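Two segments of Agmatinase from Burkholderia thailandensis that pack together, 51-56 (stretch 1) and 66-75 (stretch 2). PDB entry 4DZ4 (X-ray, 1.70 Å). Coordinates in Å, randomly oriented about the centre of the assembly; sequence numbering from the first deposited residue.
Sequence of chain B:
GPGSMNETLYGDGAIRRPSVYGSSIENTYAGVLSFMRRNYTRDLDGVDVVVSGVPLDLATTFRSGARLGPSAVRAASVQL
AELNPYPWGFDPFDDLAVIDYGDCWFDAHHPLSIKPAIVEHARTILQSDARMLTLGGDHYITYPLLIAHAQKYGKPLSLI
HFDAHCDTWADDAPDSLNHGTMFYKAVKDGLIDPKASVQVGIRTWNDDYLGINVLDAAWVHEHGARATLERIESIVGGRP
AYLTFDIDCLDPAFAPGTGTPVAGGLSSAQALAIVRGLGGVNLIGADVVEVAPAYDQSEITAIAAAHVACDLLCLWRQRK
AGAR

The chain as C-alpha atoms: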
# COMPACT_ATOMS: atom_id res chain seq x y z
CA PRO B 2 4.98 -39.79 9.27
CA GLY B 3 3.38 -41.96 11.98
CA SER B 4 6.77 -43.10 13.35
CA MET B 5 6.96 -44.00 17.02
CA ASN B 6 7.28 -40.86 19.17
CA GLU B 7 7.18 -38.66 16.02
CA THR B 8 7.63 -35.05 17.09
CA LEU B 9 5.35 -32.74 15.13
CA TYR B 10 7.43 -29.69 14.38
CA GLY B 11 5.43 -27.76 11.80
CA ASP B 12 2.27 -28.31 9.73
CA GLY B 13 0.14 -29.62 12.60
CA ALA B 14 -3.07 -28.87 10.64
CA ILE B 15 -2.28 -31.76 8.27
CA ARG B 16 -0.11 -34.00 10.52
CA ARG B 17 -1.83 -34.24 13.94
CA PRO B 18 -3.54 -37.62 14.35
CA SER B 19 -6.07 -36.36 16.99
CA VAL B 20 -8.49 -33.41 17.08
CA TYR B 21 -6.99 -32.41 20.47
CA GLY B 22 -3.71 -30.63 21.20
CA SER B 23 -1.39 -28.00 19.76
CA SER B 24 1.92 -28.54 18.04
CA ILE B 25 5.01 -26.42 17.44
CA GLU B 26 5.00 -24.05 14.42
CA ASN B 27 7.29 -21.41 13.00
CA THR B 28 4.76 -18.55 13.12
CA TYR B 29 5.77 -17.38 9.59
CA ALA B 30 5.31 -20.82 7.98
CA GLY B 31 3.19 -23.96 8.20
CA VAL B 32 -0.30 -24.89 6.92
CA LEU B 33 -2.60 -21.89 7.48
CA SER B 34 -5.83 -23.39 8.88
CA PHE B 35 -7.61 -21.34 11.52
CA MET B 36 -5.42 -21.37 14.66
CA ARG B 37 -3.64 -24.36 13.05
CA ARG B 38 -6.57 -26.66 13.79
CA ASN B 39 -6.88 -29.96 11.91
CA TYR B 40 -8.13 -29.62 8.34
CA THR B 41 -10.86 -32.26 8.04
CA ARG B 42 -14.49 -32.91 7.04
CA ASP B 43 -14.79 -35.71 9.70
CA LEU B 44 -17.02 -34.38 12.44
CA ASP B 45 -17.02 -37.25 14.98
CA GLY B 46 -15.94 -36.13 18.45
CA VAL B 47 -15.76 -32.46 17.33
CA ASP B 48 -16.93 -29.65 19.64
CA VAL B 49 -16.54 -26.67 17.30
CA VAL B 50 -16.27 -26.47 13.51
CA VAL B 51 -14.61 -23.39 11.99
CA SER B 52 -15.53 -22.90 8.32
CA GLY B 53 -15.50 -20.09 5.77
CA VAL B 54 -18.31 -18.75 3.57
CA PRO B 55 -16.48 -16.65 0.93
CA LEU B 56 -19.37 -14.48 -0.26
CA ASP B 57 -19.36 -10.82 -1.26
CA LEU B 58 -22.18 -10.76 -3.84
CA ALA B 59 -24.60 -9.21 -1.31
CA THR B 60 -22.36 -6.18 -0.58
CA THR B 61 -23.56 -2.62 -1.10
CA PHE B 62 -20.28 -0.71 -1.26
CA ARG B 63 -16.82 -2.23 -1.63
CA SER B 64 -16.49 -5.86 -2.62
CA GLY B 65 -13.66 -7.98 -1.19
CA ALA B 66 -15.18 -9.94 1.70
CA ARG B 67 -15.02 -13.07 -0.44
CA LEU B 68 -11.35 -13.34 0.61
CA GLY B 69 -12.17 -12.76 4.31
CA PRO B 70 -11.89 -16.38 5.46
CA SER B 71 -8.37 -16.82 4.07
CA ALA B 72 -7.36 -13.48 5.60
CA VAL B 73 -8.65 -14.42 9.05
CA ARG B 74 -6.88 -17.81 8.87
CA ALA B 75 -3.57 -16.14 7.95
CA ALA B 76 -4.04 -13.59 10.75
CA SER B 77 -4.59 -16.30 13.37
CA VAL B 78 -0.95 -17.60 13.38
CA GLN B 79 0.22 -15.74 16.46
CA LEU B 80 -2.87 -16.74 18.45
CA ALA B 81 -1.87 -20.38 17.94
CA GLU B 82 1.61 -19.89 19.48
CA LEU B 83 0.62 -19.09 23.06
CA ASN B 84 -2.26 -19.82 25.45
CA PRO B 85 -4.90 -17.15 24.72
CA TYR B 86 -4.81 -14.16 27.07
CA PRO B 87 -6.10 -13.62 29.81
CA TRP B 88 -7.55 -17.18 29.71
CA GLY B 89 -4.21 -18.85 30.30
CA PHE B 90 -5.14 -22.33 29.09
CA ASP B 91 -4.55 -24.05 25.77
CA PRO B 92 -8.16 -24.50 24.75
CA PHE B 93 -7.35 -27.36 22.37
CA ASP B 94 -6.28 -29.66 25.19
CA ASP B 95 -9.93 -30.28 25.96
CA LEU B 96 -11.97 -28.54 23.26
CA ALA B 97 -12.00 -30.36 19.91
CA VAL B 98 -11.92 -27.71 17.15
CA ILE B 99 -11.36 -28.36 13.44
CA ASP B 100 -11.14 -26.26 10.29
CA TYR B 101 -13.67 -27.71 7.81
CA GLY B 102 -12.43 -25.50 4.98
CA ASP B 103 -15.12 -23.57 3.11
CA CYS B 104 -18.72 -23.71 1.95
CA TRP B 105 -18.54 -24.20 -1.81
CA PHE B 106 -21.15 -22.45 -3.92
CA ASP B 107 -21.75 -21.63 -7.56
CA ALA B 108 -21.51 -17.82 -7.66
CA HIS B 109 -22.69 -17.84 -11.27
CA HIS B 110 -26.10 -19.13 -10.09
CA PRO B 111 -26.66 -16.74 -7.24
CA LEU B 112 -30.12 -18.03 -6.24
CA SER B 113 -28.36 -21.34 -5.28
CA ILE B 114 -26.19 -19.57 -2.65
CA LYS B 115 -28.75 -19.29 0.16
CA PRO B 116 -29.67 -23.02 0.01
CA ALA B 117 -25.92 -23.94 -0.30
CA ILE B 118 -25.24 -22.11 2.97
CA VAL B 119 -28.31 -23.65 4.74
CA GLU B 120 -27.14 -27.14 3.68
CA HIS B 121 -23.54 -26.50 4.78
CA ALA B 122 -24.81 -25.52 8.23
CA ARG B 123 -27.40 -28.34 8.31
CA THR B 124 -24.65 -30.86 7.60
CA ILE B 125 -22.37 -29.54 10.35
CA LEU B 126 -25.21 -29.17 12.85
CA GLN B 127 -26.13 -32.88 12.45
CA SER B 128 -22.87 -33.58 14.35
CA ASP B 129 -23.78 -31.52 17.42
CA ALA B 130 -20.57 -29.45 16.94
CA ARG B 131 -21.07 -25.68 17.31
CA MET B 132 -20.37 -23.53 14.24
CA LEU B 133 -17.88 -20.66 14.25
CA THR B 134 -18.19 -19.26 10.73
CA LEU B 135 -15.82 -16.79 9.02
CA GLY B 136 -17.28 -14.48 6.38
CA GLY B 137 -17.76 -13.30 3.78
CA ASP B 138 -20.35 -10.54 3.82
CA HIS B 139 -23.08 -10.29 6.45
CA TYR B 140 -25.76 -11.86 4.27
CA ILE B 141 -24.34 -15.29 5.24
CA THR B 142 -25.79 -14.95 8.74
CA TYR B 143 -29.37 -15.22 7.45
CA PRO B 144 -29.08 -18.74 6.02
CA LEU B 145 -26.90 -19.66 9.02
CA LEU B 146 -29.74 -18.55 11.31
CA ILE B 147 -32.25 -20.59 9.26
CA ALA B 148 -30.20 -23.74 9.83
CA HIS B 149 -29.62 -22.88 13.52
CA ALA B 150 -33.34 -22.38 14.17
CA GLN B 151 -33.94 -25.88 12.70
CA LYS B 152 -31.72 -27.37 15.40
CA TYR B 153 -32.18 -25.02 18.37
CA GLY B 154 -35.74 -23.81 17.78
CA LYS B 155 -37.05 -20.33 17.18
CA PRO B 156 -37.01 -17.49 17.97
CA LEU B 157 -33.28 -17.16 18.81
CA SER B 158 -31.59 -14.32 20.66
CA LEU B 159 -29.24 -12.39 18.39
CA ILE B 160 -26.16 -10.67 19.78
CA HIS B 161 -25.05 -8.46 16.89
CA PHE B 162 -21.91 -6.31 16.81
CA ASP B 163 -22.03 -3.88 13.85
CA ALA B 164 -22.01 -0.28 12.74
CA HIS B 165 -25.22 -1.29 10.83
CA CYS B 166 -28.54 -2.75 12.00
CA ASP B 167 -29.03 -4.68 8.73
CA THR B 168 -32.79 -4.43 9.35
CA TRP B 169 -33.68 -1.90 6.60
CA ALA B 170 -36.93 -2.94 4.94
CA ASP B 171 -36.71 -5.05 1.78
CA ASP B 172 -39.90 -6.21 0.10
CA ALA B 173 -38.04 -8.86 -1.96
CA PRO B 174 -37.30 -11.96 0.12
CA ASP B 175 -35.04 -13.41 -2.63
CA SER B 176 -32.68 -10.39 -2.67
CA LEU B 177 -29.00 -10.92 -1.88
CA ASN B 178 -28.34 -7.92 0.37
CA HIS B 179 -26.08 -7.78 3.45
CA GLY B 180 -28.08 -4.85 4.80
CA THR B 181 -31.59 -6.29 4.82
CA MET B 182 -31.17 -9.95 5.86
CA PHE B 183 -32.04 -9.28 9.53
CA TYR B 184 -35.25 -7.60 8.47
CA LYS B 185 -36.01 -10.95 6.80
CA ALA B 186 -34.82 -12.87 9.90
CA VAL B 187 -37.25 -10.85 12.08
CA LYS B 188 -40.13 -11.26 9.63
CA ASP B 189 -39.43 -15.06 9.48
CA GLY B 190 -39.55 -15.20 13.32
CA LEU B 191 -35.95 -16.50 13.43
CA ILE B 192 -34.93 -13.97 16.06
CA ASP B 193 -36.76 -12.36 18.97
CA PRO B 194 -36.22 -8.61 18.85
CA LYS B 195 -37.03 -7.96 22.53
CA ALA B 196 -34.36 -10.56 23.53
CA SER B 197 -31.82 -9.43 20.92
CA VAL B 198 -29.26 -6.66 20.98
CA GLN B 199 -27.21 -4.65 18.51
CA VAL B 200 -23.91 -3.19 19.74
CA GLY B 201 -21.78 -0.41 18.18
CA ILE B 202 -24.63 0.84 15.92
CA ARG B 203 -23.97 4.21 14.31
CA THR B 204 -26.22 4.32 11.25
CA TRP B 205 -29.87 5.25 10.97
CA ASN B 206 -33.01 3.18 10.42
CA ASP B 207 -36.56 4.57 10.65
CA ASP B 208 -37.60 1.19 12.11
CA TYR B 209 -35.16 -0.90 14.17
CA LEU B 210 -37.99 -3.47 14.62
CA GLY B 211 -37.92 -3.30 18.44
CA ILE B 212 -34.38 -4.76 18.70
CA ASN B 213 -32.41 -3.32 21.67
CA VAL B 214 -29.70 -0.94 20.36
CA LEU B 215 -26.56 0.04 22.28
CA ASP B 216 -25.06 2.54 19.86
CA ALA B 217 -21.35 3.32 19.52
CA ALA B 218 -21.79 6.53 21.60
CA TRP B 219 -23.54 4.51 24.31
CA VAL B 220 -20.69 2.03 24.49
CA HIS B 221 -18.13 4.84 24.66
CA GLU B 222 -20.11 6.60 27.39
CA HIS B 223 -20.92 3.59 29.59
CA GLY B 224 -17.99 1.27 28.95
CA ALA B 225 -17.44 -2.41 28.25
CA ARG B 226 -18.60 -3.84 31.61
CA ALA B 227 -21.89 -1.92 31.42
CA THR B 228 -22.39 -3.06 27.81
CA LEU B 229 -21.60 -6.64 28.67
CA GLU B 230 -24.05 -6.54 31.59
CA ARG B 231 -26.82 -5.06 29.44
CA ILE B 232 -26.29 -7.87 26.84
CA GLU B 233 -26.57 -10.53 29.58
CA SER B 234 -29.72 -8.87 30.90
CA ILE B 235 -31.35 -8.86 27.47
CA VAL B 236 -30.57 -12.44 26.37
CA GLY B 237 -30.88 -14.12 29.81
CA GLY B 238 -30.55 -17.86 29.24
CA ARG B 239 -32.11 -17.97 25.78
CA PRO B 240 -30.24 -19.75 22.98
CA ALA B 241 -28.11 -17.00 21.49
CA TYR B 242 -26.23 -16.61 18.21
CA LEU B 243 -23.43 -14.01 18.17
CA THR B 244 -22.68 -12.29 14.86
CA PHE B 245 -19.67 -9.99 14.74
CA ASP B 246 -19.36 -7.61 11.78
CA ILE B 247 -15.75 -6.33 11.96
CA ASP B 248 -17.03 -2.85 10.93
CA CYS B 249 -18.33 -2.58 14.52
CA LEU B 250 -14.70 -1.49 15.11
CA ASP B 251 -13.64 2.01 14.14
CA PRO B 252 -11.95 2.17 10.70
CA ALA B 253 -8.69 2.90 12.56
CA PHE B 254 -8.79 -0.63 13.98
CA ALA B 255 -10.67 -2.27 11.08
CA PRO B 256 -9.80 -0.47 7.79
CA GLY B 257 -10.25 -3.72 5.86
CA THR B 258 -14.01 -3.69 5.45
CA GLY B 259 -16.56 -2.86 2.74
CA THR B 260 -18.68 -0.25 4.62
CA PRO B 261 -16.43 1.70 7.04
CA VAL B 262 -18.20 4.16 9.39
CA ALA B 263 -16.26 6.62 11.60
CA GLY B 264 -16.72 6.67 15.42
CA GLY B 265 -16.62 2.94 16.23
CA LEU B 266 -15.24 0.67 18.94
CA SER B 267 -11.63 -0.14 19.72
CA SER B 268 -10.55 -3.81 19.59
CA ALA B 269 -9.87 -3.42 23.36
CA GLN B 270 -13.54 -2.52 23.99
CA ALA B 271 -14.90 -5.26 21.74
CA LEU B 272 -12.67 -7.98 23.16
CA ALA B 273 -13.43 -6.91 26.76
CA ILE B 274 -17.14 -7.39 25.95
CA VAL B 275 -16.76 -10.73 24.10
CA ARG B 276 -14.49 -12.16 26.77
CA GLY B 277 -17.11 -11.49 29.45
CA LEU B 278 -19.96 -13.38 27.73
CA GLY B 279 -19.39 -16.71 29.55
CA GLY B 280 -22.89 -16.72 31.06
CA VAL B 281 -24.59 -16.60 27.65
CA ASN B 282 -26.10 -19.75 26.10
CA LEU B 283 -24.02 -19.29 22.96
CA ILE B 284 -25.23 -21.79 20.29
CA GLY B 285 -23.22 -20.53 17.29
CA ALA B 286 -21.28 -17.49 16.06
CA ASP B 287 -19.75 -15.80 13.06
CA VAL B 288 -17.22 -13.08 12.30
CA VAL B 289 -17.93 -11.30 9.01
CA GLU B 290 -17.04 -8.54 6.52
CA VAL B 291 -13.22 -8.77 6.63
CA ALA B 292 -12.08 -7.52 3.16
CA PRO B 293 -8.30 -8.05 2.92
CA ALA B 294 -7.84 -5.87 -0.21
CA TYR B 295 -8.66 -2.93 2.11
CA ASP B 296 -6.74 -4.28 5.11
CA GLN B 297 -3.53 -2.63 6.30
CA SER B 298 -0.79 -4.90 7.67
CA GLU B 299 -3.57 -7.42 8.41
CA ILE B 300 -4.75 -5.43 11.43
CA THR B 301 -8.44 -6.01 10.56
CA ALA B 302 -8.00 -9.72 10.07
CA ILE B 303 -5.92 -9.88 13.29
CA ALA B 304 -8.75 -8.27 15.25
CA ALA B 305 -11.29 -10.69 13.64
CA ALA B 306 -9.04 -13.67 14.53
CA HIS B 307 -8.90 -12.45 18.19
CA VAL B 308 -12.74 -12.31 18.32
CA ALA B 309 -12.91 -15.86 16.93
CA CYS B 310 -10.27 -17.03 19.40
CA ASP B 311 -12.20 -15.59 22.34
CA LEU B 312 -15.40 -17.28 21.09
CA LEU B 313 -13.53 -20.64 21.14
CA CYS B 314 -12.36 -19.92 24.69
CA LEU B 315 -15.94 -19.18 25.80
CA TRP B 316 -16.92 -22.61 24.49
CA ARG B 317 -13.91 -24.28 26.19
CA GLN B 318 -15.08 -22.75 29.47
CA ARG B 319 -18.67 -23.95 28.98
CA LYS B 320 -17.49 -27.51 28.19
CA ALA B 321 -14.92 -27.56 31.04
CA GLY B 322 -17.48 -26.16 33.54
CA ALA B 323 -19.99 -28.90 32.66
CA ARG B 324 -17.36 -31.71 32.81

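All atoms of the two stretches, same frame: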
# COMPACT_ATOMS: atom_id res chain seq x y z
N VAL B 51 -14.88 -24.68 12.66
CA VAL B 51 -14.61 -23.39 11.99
C VAL B 51 -14.74 -23.63 10.49
O VAL B 51 -14.16 -24.61 9.97
CB VAL B 51 -13.18 -22.88 12.31
CG1 VAL B 51 -12.92 -21.53 11.61
CG2 VAL B 51 -13.03 -22.68 13.81
N SER B 52 -15.46 -22.75 9.77
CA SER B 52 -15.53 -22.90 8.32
C SER B 52 -15.66 -21.51 7.73
O SER B 52 -16.02 -20.57 8.46
CB SER B 52 -16.71 -23.79 7.89
OG SER B 52 -17.97 -23.15 8.13
N GLY B 53 -15.36 -21.39 6.45
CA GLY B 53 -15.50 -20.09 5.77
C GLY B 53 -16.69 -20.10 4.81
O GLY B 53 -17.05 -21.14 4.23
N VAL B 54 -17.31 -18.93 4.63
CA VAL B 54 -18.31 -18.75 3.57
C VAL B 54 -17.86 -17.53 2.78
O VAL B 54 -18.04 -16.40 3.24
CB VAL B 54 -19.77 -18.53 4.10
CG1 VAL B 54 -20.72 -18.42 2.93
CG2 VAL B 54 -20.22 -19.71 4.98
N PRO B 55 -17.23 -17.74 1.61
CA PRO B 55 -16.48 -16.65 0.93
C PRO B 55 -17.37 -15.87 -0.03
O PRO B 55 -17.15 -15.85 -1.25
CB PRO B 55 -15.40 -17.42 0.16
CG PRO B 55 -16.08 -18.71 -0.19
CD PRO B 55 -16.86 -19.07 1.06
N LEU B 56 -18.36 -15.20 0.54
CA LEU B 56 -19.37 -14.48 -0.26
C LEU B 56 -19.14 -12.98 -0.21
O LEU B 56 -18.94 -12.42 0.88
CB LEU B 56 -20.74 -14.76 0.34
CG LEU B 56 -21.95 -14.09 -0.32
CD1 LEU B 56 -22.18 -14.63 -1.75
CD2 LEU B 56 -23.23 -14.27 0.52
N ALA B 66 -14.97 -9.00 0.58
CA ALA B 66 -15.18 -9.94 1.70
C ALA B 66 -15.12 -11.39 1.28
O ALA B 66 -15.03 -12.26 2.15
CB ALA B 66 -16.49 -9.63 2.42
N ARG B 67 -15.16 -11.67 -0.02
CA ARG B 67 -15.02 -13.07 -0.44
C ARG B 67 -13.68 -13.70 0.02
O ARG B 67 -13.59 -14.90 0.20
CB ARG B 67 -15.20 -13.22 -1.97
CG ARG B 67 -14.08 -12.58 -2.79
CD ARG B 67 -14.26 -12.89 -4.30
NE ARG B 67 -15.50 -12.28 -4.79
CZ ARG B 67 -15.95 -12.36 -6.03
NH1 ARG B 67 -15.24 -12.97 -6.98
NH2 ARG B 67 -17.12 -11.79 -6.33
N LEU B 68 -12.64 -12.87 0.17
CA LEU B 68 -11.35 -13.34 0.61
C LEU B 68 -11.19 -13.30 2.15
O LEU B 68 -10.13 -13.62 2.68
CB LEU B 68 -10.28 -12.51 -0.07
CG LEU B 68 -10.08 -12.76 -1.58
CD1 LEU B 68 -9.21 -11.62 -2.12
CD2 LEU B 68 -9.43 -14.11 -1.83
N GLY B 69 -12.23 -12.89 2.84
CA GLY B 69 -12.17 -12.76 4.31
C GLY B 69 -11.73 -14.04 5.04
O GLY B 69 -10.91 -13.97 5.95
N PRO B 70 -12.27 -15.20 4.66
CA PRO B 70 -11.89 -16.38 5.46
C PRO B 70 -10.41 -16.68 5.39
O PRO B 70 -9.79 -16.99 6.42
CB PRO B 70 -12.72 -17.51 4.82
CG PRO B 70 -13.96 -16.79 4.34
CD PRO B 70 -13.41 -15.49 3.78
N SER B 71 -9.81 -16.57 4.20
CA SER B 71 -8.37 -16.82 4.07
C SER B 71 -7.59 -15.79 4.87
O SER B 71 -6.55 -16.11 5.44
CB SER B 71 -7.93 -16.83 2.58
OG SER B 71 -8.18 -15.59 1.95
N ALA B 72 -8.08 -14.55 4.89
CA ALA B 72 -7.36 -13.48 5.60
C ALA B 72 -7.38 -13.73 7.10
O ALA B 72 -6.37 -13.53 7.78
CB ALA B 72 -7.97 -12.11 5.27
N VAL B 73 -8.53 -14.15 7.62
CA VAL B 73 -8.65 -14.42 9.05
C VAL B 73 -7.79 -15.64 9.45
O VAL B 73 -7.11 -15.60 10.48
CB VAL B 73 -10.12 -14.59 9.47
CG1 VAL B 73 -10.21 -14.95 10.97
CG2 VAL B 73 -10.86 -13.27 9.21
N ARG B 74 -7.79 -16.70 8.63
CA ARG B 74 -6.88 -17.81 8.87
C ARG B 74 -5.41 -17.38 8.95
O ARG B 74 -4.71 -17.74 9.90
CB ARG B 74 -7.06 -18.91 7.81
CG ARG B 74 -8.38 -19.64 7.95
CD ARG B 74 -8.50 -20.65 6.83
NE ARG B 74 -9.73 -21.47 6.95
CZ ARG B 74 -10.81 -21.41 6.17
NH1 ARG B 74 -10.89 -20.60 5.10
NH2 ARG B 74 -11.81 -22.24 6.41
N ALA B 75 -4.95 -16.61 7.96
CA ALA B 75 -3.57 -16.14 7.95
C ALA B 75 -3.26 -15.28 9.18
O ALA B 75 -2.16 -15.33 9.71
CB ALA B 75 -3.25 -15.36 6.67

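Contact between residues 51-56 and 66-75 of agmatinase. The strand that includes residues 51-54 runs roughly against the helix that starts at Gly69, with 143° between their N-to-C directions and a closest approach of the axes of 8.2 Å. No hydrogen bond joins the two stretches; they meet through van der Waals contacts that bury 299 Å² in all. Ala66 opens a short 3-10 segment and lies beside the end of stretch 1, its C 4.0 Å from Leu56 O. The side chain of Leu56 points away, so it is the backbone of this residue that comes close. Arg67 follows, at the tightest point of the contact: its CA is 4.1 Å from Pro55 CA, and its carbonyl O sits 3.1 Å from Pro55 CB. A CA-H...O contact runs the other way, from Arg67 CA to Pro55 O at 3.6 Å, with an angle of 123° at the hydrogen. Arg67 CB also comes within 3.4 Å of Pro55 O, so backbone and the root of the side chain both lie against Pro55; the end of the side chain leads away and finds its hydrogen bonds outside the two stretches. Leu68 points away and makes no contact, but its carbonyl O accepts from Ala72 N at 3.2 Å and from Ser71 OG at 2.9 Å, tying the 3-10 segment to the first helical turn. Gly69 N donates to Ala66 O at 3.0 Å; an ideal CB on Gly69 would be crowded by that same oxygen, at 3.1 Å. Pro70 points toward stretch 1 and spans several of its residues. Its CB lies 3.9 Å from Gly53 CA, while its CG is 4.0 Å from Val54 N and 4.5 Å from Pro55 CB, an apolar contact between two proline rings. The absence of a side chain at Gly53 permits this approach: an ideal CB there would point toward the helix and fall 2.7 Å from Pro70 CB, a clash. Ser71, Ala72 and Val73 lie out of reach of the strand. One turn after Pro70, Arg74 returns to the contact, its N hydrogen-bonded to Pro70 O at 3.0 Å. Its CA-to-CB bond points sideways, but an extended chain (chi2 and chi3 both t) carries the guanidinium back to the strand, where NH2 lies 3.7 Å from Gly53 N and 4.1 Å from Ser52 C. These are packing contacts: Arg74 NE, NH1 and NH2 are all hydrogen-bonded elsewhere in the structure. Ala75 continues the helix beyond reach of stretch 1.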